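Local coordinates for GTP-sensing transcriptional pleiotropic repressor CodY (Clostridioides difficile, PDB 5N0L), which probably represses transcription in response to nutrients, binding isoleucine in its GAF domain and probably also sensing GTP, at residues A[105-108]-A[109-112]; A[124-127]-A[128-131]; A[132-136]-A[137-141]. All coordinates share one frame; numbering follows the deposited sequence.

How the contacts relate
The three contacts follow one another along the chain, and none nests within or crosses another. Contact 1 comes first, in the loop that links helix 100-103 to strand 114-122, where it makes a beta turn beside the bound isoleucine. The chain then runs through strand 114-122 and turns back into strand 125-134. Contact 2 lies at the start of that strand, about 23 Å from contact 1 between centres. Contact 3 adjoins it in sequence, taking the end of the strand and the loop that leads into helix 141-158. There Tyr135 packs against Gln112 of contact 1. Contacts 1 and 3 both touch isoleucine, so loop and sheet meet at the pocket.

Contact 1. Residues A[105-108]-A[109-112]; sequences PEEH and GRLQ. With ILE (isoleucine), chain G.
Arg110 folds back over a type I beta turn, Glu107 to Arg110, to pair with Glu107. Arg110 CB lies 3.6 Å from Glu107 O. That same oxygen, Glu107 O, accepts the turn's hydrogen bond from Arg110 N at 2.8 Å. Further out, CD passes Glu107 OE1, and the chain bends at chi3 (-73°), which brings the guanidinium edge to the carboxylate. Arg110 NE bonds Glu107 OE1 at 2.7 Å and Arg110 NH1 bonds Glu107 OE2 at 2.9 Å. This is a side-on, two-nitrogen salt bridge. Both N-H bonds are nearly straight and lie in the guanidinium plane. The carboxylate is turned 41° against that plane, so both oxygens are met from above their own plane.

Glu107 OE1 also accepts a hydrogen bond from the amino N of isoleucine (2.9 Å), and one from a water that bridges to Arg110 O. The two-point grip probably holds the carboxylate in place for the ligand. Leu111 CD2 comes within 3.4 Å of Glu107 O. Tyr81 of helix 79-85 bonds Glu107 OE2 as well. Leu111 and His108 rest on Leu101 of helix 100-103. Glu107 and Arg110 line the isoleucine pocket, in the loop between that helix and strand 114-122.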
loop_
_atom_site.group_PDB
_atom_site.type_symbol
_atom_site.label_atom_id
_atom_site.label_comp_id
_atom_site.label_asym_id
_atom_site.label_seq_id
_atom_site.Cartn_x
_atom_site.Cartn_y
_atom_site.Cartn_z
ATOM N N PRO A 105 -36.387 -7.021 -12.485
ATOM C CA PRO A 105 -37.732 -6.896 -13.052
ATOM C C PRO A 105 -37.899 -6.540 -14.502
ATOM O O PRO A 105 -39.034 -6.599 -14.984
ATOM C CB PRO A 105 -38.381 -5.824 -12.178
ATOM C CG PRO A 105 -37.792 -6.002 -10.893
ATOM C CD PRO A 105 -36.363 -6.386 -11.149
ATOM N N GLU A 106 -36.800 -6.200 -15.187
ATOM C CA GLU A 106 -36.839 -5.793 -16.560
ATOM C C GLU A 106 -36.441 -6.886 -17.511
ATOM O O GLU A 106 -36.017 -6.631 -18.668
ATOM C CB GLU A 106 -35.852 -4.596 -16.776
ATOM C CG GLU A 106 -36.068 -3.394 -15.887
ATOM C CD GLU A 106 -37.509 -3.001 -15.903
ATOM O OE1 GLU A 106 -38.019 -2.737 -17.028
ATOM O OE2 GLU A 106 -38.141 -3.017 -14.812
ATOM N N GLU A 107 -36.571 -8.129 -17.087
ATOM C CA GLU A 107 -36.061 -9.158 -17.925
ATOM C C GLU A 107 -37.074 -9.819 -18.831
ATOM O O GLU A 107 -36.794 -10.985 -19.321
ATOM C CB GLU A 107 -35.368 -10.238 -17.050
ATOM C CG GLU A 107 -34.135 -9.749 -16.366
ATOM C CD GLU A 107 -33.110 -9.163 -17.304
ATOM O OE1 GLU A 107 -32.657 -9.952 -18.170
ATOM O OE2 GLU A 107 -32.771 -7.897 -17.172
ATOM N N HIS A 108 -38.170 -9.136 -19.167
ATOM C CA HIS A 108 -39.332 -9.803 -19.807
ATOM C C HIS A 108 -39.123 -10.570 -21.162
ATOM O O HIS A 108 -39.865 -11.585 -21.443
ATOM C CB HIS A 108 -40.594 -8.919 -19.832
ATOM C CG HIS A 108 -41.771 -9.575 -19.164
ATOM N ND1 HIS A 108 -42.250 -10.816 -19.558
ATOM C CD2 HIS A 108 -42.509 -9.215 -18.081
ATOM C CE1 HIS A 108 -43.248 -11.180 -18.767
ATOM N NE2 HIS A 108 -43.432 -10.221 -17.870
ATOM N N GLY A 109 -38.142 -10.179 -21.991
ATOM C CA GLY A 109 -37.812 -11.089 -23.161
ATOM C C GLY A 109 -36.731 -12.174 -22.915
ATOM O O GLY A 109 -36.290 -12.850 -23.858
ATOM N N ARG A 110 -36.272 -12.340 -21.669
ATOM C CA ARG A 110 -35.025 -13.096 -21.405
ATOM C C ARG A 110 -35.290 -14.105 -20.280
ATOM O O ARG A 110 -34.416 -14.411 -19.482
ATOM C CB ARG A 110 -33.881 -12.140 -21.010
ATOM C CG ARG A 110 -33.491 -11.166 -22.106
ATOM C CD ARG A 110 -32.274 -10.327 -21.763
ATOM N NE ARG A 110 -32.474 -9.264 -20.746
ATOM C CZ ARG A 110 -32.524 -7.948 -20.990
ATOM N NH1 ARG A 110 -32.654 -7.108 -19.983
ATOM N NH2 ARG A 110 -32.477 -7.465 -22.226
ATOM N N LEU A 111 -36.511 -14.638 -20.232
ATOM C CA LEU A 111 -36.949 -15.420 -19.065
ATOM C C LEU A 111 -36.498 -16.835 -19.212
ATOM O O LEU A 111 -36.550 -17.559 -18.203
ATOM C CB LEU A 111 -38.464 -15.367 -18.794
ATOM C CG LEU A 111 -38.977 -13.906 -18.535
ATOM C CD1 LEU A 111 -40.488 -13.943 -18.351
ATOM C CD2 LEU A 111 -38.268 -13.306 -17.315
ATOM N N GLN A 112 -36.057 -17.210 -20.415
ATOM C CA GLN A 112 -35.495 -18.598 -20.685
ATOM C C GLN A 112 -34.045 -18.754 -20.221
ATOM O O GLN A 112 -33.454 -19.802 -20.235
ATOM C CB GLN A 112 -35.603 -19.048 -22.139
ATOM C CG GLN A 112 -36.509 -18.300 -23.069
ATOM C CD GLN A 112 -35.755 -17.169 -23.761
ATOM O OE1 GLN A 112 -35.175 -17.400 -24.857
ATOM N NE2 GLN A 112 -35.730 -15.939 -23.123
HETATM N N ILE G . -29.983 -8.824 -18.421
HETATM C CA ILE G . -28.936 -9.680 -17.785
HETATM C C ILE G . -28.390 -10.651 -18.801
HETATM O O ILE G . -29.181 -11.333 -19.449
HETATM C CB ILE G . -29.507 -10.392 -16.577
HETATM C CG1 ILE G . -29.861 -9.349 -15.506
HETATM C CG2 ILE G . -28.482 -11.283 -15.960
HETATM C CD1 ILE G . -28.684 -8.793 -14.726
HETATM O OXT ILE G . -27.193 -10.643 -18.995
HETATM O O HOH W 1 -32.862 -12.790 -17.659
HETATM O O HOH W 2 -38.690 -14.383 -22.163
#

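Contact 2. Residues A[124-127]-A[128-131]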
loop_
_atom_site.group_PDB
_atom_site.type_symbol
_atom_site.label_atom_id
_atom_site.label_comp_id
_atom_site.label_asym_id
_atom_site.label_seq_id
_atom_site.Cartn_x
_atom_site.Cartn_y
_atom_site.Cartn_z
ATOM N N GLY A 124 -15.484 -10.241 6.106
ATOM C CA GLY A 124 -16.889 -10.268 6.594
ATOM C C GLY A 124 -17.916 -9.243 6.120
ATOM O O GLY A 124 -18.988 -9.133 6.728
ATOM N N GLN A 125 -17.631 -8.526 5.030
ATOM C CA GLN A 125 -18.509 -7.458 4.521
ATOM C C GLN A 125 -19.005 -7.855 3.136
ATOM O O GLN A 125 -18.271 -8.464 2.353
ATOM C CB GLN A 125 -17.779 -6.144 4.334
ATOM C CG GLN A 125 -17.107 -5.597 5.539
ATOM C CD GLN A 125 -16.276 -4.385 5.161
ATOM O OE1 GLN A 125 -15.050 -4.401 5.285
ATOM N NE2 GLN A 125 -16.928 -3.376 4.604
ATOM N N ARG A 126 -20.223 -7.461 2.805
ATOM C CA ARG A 126 -20.758 -7.648 1.459
ATOM C C ARG A 126 -20.231 -6.429 0.586
ATOM O O ARG A 126 -20.676 -5.304 0.760
ATOM C CB ARG A 126 -22.243 -7.638 1.505
ATOM C CG ARG A 126 -23.008 -7.681 0.175
ATOM C CD ARG A 126 -22.720 -9.001 -0.599
ATOM N NE ARG A 126 -23.455 -9.181 -1.802
ATOM C CZ ARG A 126 -24.732 -9.598 -1.869
ATOM N NH1 ARG A 126 -25.418 -9.919 -0.805
ATOM N NH2 ARG A 126 -25.320 -9.750 -3.037
ATOM N N LEU A 127 -19.283 -6.750 -0.280
ATOM C CA LEU A 127 -18.590 -5.806 -1.146
ATOM C C LEU A 127 -19.146 -5.655 -2.514
ATOM O O LEU A 127 -18.854 -4.689 -3.211
ATOM C CB LEU A 127 -17.115 -6.141 -1.200
ATOM C CG LEU A 127 -16.356 -6.104 0.114
ATOM C CD1 LEU A 127 -14.903 -6.554 -0.058
ATOM C CD2 LEU A 127 -16.437 -4.757 0.765
ATOM N N GLY A 128 -19.914 -6.649 -2.971
ATOM C CA GLY A 128 -20.444 -6.608 -4.290
ATOM C C GLY A 128 -21.124 -7.971 -4.645
ATOM O O GLY A 128 -21.441 -8.748 -3.699
ATOM N N THR A 129 -21.346 -8.151 -5.921
ATOM C CA THR A 129 -22.090 -9.316 -6.467
ATOM C C THR A 129 -21.547 -9.710 -7.783
ATOM O O THR A 129 -21.168 -8.928 -8.608
ATOM C CB THR A 129 -23.612 -8.961 -6.571
ATOM O OG1 THR A 129 -24.109 -8.423 -5.338
ATOM C CG2 THR A 129 -24.498 -10.165 -6.868
ATOM N N LEU A 130 -21.434 -11.049 -7.993
ATOM C CA LEU A 130 -21.049 -11.597 -9.247
ATOM C C LEU A 130 -22.352 -12.183 -9.825
ATOM O O LEU A 130 -23.050 -12.970 -9.158
ATOM C CB LEU A 130 -19.961 -12.676 -9.051
ATOM C CG LEU A 130 -19.562 -13.395 -10.285
ATOM C CD1 LEU A 130 -18.732 -12.668 -11.308
ATOM C CD2 LEU A 130 -18.700 -14.658 -9.878
ATOM N N VAL A 131 -22.687 -11.802 -11.035
ATOM C CA VAL A 131 -23.886 -12.214 -11.768
ATOM C C VAL A 131 -23.482 -12.873 -13.069
ATOM O O VAL A 131 -22.629 -12.408 -13.853
ATOM C CB VAL A 131 -24.844 -11.028 -12.057
ATOM C CG1 VAL A 131 -26.067 -11.534 -12.774
ATOM C CG2 VAL A 131 -25.254 -10.347 -10.788
#
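Arg126 reaches along its own strand and turns the edge of its guanidinium to Gly128 O and Thr129 OG1. Arg126 NE donates to Gly128 O at 2.8 Å, and Arg126 NH2 donates to Thr129 OG1 at 2.9 Å. The two bonds are moderately bent. Both acceptors lie near the guanidinium plane. NE itself sits above the plane of the Gly128 carbonyl, 38° out of it. The side chain starts with CG anti to the backbone N (chi1 174°) and then bends at chi2. That bend swings the group forward along the strand, and Arg126 CD passes 3.4 Å from Gly128 O. Thr129 turns OG1 to meet NH2, while Thr129 CG2 lies 3.9 Å from Arg126 NH2.

The backbone here is irregular. Leu127 and Gly128 both face Ile120 on strand 114-122, which makes a classic beta bulge. The guanidinium bridges from Arg126, just before the bulge, to Gly128 within it and Thr129 just after.

Arg126 has further partners on the segment that follows helix 79-85 and at that helix's end: NH1 bonds Ile88 O and NH2 bonds Val85 O. Its side chain also packs on Pro119 and Leu121 of strand 114-122. On the other flank, the backbones of Leu127 and Thr129 bond Ala49 and Val47, beside and within strand 43-48. The contact lies in the hairpin of strands 114-122 and 125-134.

Contact 3. Residues A[132-136]-A[137-141]. With ILE (isoleucine), chain G.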
loop_
_atom_site.group_PDB
_atom_site.type_symbol
_atom_site.label_atom_id
_atom_site.label_comp_id
_atom_site.label_asym_id
_atom_site.label_seq_id
_atom_site.Cartn_x
_atom_site.Cartn_y
_atom_site.Cartn_z
ATOM N N LEU A 132 -23.977 -14.135 -13.268
ATOM C CA LEU A 132 -23.599 -14.919 -14.390
ATOM C C LEU A 132 -24.870 -15.397 -15.038
ATOM O O LEU A 132 -25.813 -15.747 -14.334
ATOM C CB LEU A 132 -22.780 -16.162 -13.988
ATOM C CG LEU A 132 -21.522 -15.801 -13.218
ATOM C CD1 LEU A 132 -21.551 -16.526 -11.925
ATOM C CD2 LEU A 132 -20.245 -16.100 -13.924
ATOM N N SER A 133 -24.936 -15.292 -16.363
ATOM C CA SER A 133 -26.173 -15.580 -17.066
ATOM C C SER A 133 -25.988 -16.143 -18.439
ATOM O O SER A 133 -25.110 -15.736 -19.146
ATOM C CB SER A 133 -27.037 -14.354 -17.112
ATOM O OG SER A 133 -28.303 -14.552 -17.703
ATOM N N ARG A 134 -26.765 -17.205 -18.803
ATOM C CA ARG A 134 -26.606 -17.826 -20.086
ATOM C C ARG A 134 -27.894 -18.561 -20.498
ATOM O O ARG A 134 -28.798 -18.834 -19.683
ATOM C CB ARG A 134 -25.376 -18.762 -20.108
ATOM C CG ARG A 134 -25.681 -20.038 -19.267
ATOM C CD ARG A 134 -24.415 -20.803 -19.175
ATOM N NE ARG A 134 -24.580 -22.135 -18.476
ATOM C CZ ARG A 134 -23.552 -22.857 -18.067
ATOM N NH1 ARG A 134 -22.297 -22.504 -18.271
ATOM N NH2 ARG A 134 -23.811 -24.113 -17.496
ATOM N N TYR A 135 -27.994 -18.825 -21.758
ATOM C CA TYR A 135 -29.129 -19.533 -22.347
ATOM C C TYR A 135 -28.784 -21.065 -22.237
ATOM O O TYR A 135 -27.646 -21.440 -22.063
ATOM C CB TYR A 135 -29.306 -19.265 -23.822
ATOM C CG TYR A 135 -29.846 -17.765 -24.084
ATOM C CD1 TYR A 135 -31.167 -17.525 -23.969
ATOM C CD2 TYR A 135 -28.985 -16.773 -24.348
ATOM C CE1 TYR A 135 -31.728 -16.265 -24.113
ATOM C CE2 TYR A 135 -29.498 -15.497 -24.548
ATOM C CZ TYR A 135 -30.839 -15.247 -24.391
ATOM O OH TYR A 135 -31.368 -13.960 -24.552
ATOM N N SER A 136 -29.866 -21.785 -22.318
ATOM C CA SER A 136 -29.848 -23.281 -22.732
ATOM C C SER A 136 -29.425 -24.215 -21.586
ATOM O O SER A 136 -30.109 -25.224 -21.361
ATOM C CB SER A 136 -29.016 -23.483 -23.997
ATOM O OG SER A 136 -29.125 -24.815 -24.601
ATOM N N ASN A 137 -28.322 -23.995 -20.951
ATOM C CA ASN A 137 -27.752 -24.842 -19.874
ATOM C C ASN A 137 -27.823 -24.288 -18.499
ATOM O O ASN A 137 -27.162 -23.275 -18.169
ATOM C CB ASN A 137 -26.316 -25.259 -20.244
ATOM C CG ASN A 137 -26.282 -26.184 -21.512
ATOM O OD1 ASN A 137 -26.912 -27.289 -21.537
ATOM N ND2 ASN A 137 -25.530 -25.756 -22.547
ATOM N N SER A 138 -28.432 -25.024 -17.573
ATOM C CA SER A 138 -28.311 -24.711 -16.204
ATOM C C SER A 138 -26.870 -24.843 -15.705
ATOM O O SER A 138 -26.025 -25.550 -16.320
ATOM C CB SER A 138 -29.228 -25.622 -15.405
ATOM O OG SER A 138 -28.877 -26.976 -15.780
ATOM N N PHE A 139 -26.533 -24.134 -14.636
ATOM C CA PHE A 139 -25.241 -24.214 -13.984
ATOM C C PHE A 139 -25.253 -25.443 -13.101
ATOM O O PHE A 139 -26.255 -25.782 -12.528
ATOM C CB PHE A 139 -25.023 -22.971 -13.174
ATOM C CG PHE A 139 -24.870 -21.722 -14.073
ATOM C CD1 PHE A 139 -23.708 -21.481 -14.659
ATOM C CD2 PHE A 139 -25.929 -20.871 -14.314
ATOM C CE1 PHE A 139 -23.481 -20.325 -15.482
ATOM C CE2 PHE A 139 -25.715 -19.713 -15.131
ATOM C CZ PHE A 139 -24.505 -19.479 -15.712
ATOM N N ASN A 140 -24.121 -26.085 -13.012
ATOM C CA ASN A 140 -24.005 -27.280 -12.108
ATOM C C ASN A 140 -23.063 -26.931 -10.983
ATOM O O ASN A 140 -22.531 -25.758 -10.860
ATOM C CB ASN A 140 -23.629 -28.440 -13.032
ATOM C CG ASN A 140 -22.236 -28.325 -13.625
ATOM O OD1 ASN A 140 -21.269 -27.814 -12.967
ATOM N ND2 ASN A 140 -22.088 -28.794 -14.886
ATOM N N ASP A 141 -22.784 -27.823 -10.067
ATOM C CA ASP A 141 -21.968 -27.544 -8.907
ATOM C C ASP A 141 -20.522 -27.204 -9.247
ATOM O O ASP A 141 -19.870 -26.528 -8.439
ATOM C CB ASP A 141 -21.980 -28.754 -7.898
ATOM C CG ASP A 141 -23.307 -28.907 -7.173
ATOM O OD1 ASP A 141 -24.174 -28.013 -7.318
ATOM O OD2 ASP A 141 -23.514 -29.951 -6.452
HETATM N N ILE G . -29.983 -8.824 -18.421
HETATM C CA ILE G . -28.936 -9.680 -17.785
HETATM C C ILE G . -28.390 -10.651 -18.801
HETATM O O ILE G . -29.181 -11.333 -19.449
HETATM C CB ILE G . -29.507 -10.392 -16.577
HETATM C CG1 ILE G . -29.861 -9.349 -15.506
HETATM C CG2 ILE G . -28.482 -11.283 -15.960
HETATM C CD1 ILE G . -28.684 -8.793 -14.726
HETATM O OXT ILE G . -27.193 -10.643 -18.995
HETATM O O HOH W 3 -28.586 -27.194 -23.593
#
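Arg134 lies flat on Phe139, guanidinium and ring planes 18° apart and centres 4.1 Å from each other. The stack is an off-centre cation-pi contact: Arg134 CZ stands 32° off the ring normal, with Phe139 CE1 nearest it at 3.6 Å. Two backbone carbonyls meet the guanidinium at its edge. Arg134 NE donates almost straight to Asn137 O at 2.8 Å. Arg134 NH2 donates to Ser138 O at 2.9 Å, from above that carbonyl's plane. These bonds fix the rotation of the group over the ring. Arg134 CG sits between the backbone N and the carbonyl carbon (chi1 72°), and the chain then runs extended across the turn.

The contact lies where strand 125-134 of the GAF sheet gives way to the loop before helix 141-158. Asn137 N bonds Tyr135 O at 2.9 Å. Leu132 CB packs on Phe139 CZ at 4.1 Å. Ser133 belongs to the isoleucine pocket and places CB 3.6 Å from ligand CG2; its OG is held by Thr115.

Further out, Arg134 NH1 bonds Leu40 O at the end of helix 30-40. Tyr135 OH bonds Asp63, another pocket residue. Asn140 is the N-cap of helix 141-158, and Asp141 OD2 bonds Ser6 of the second subunit.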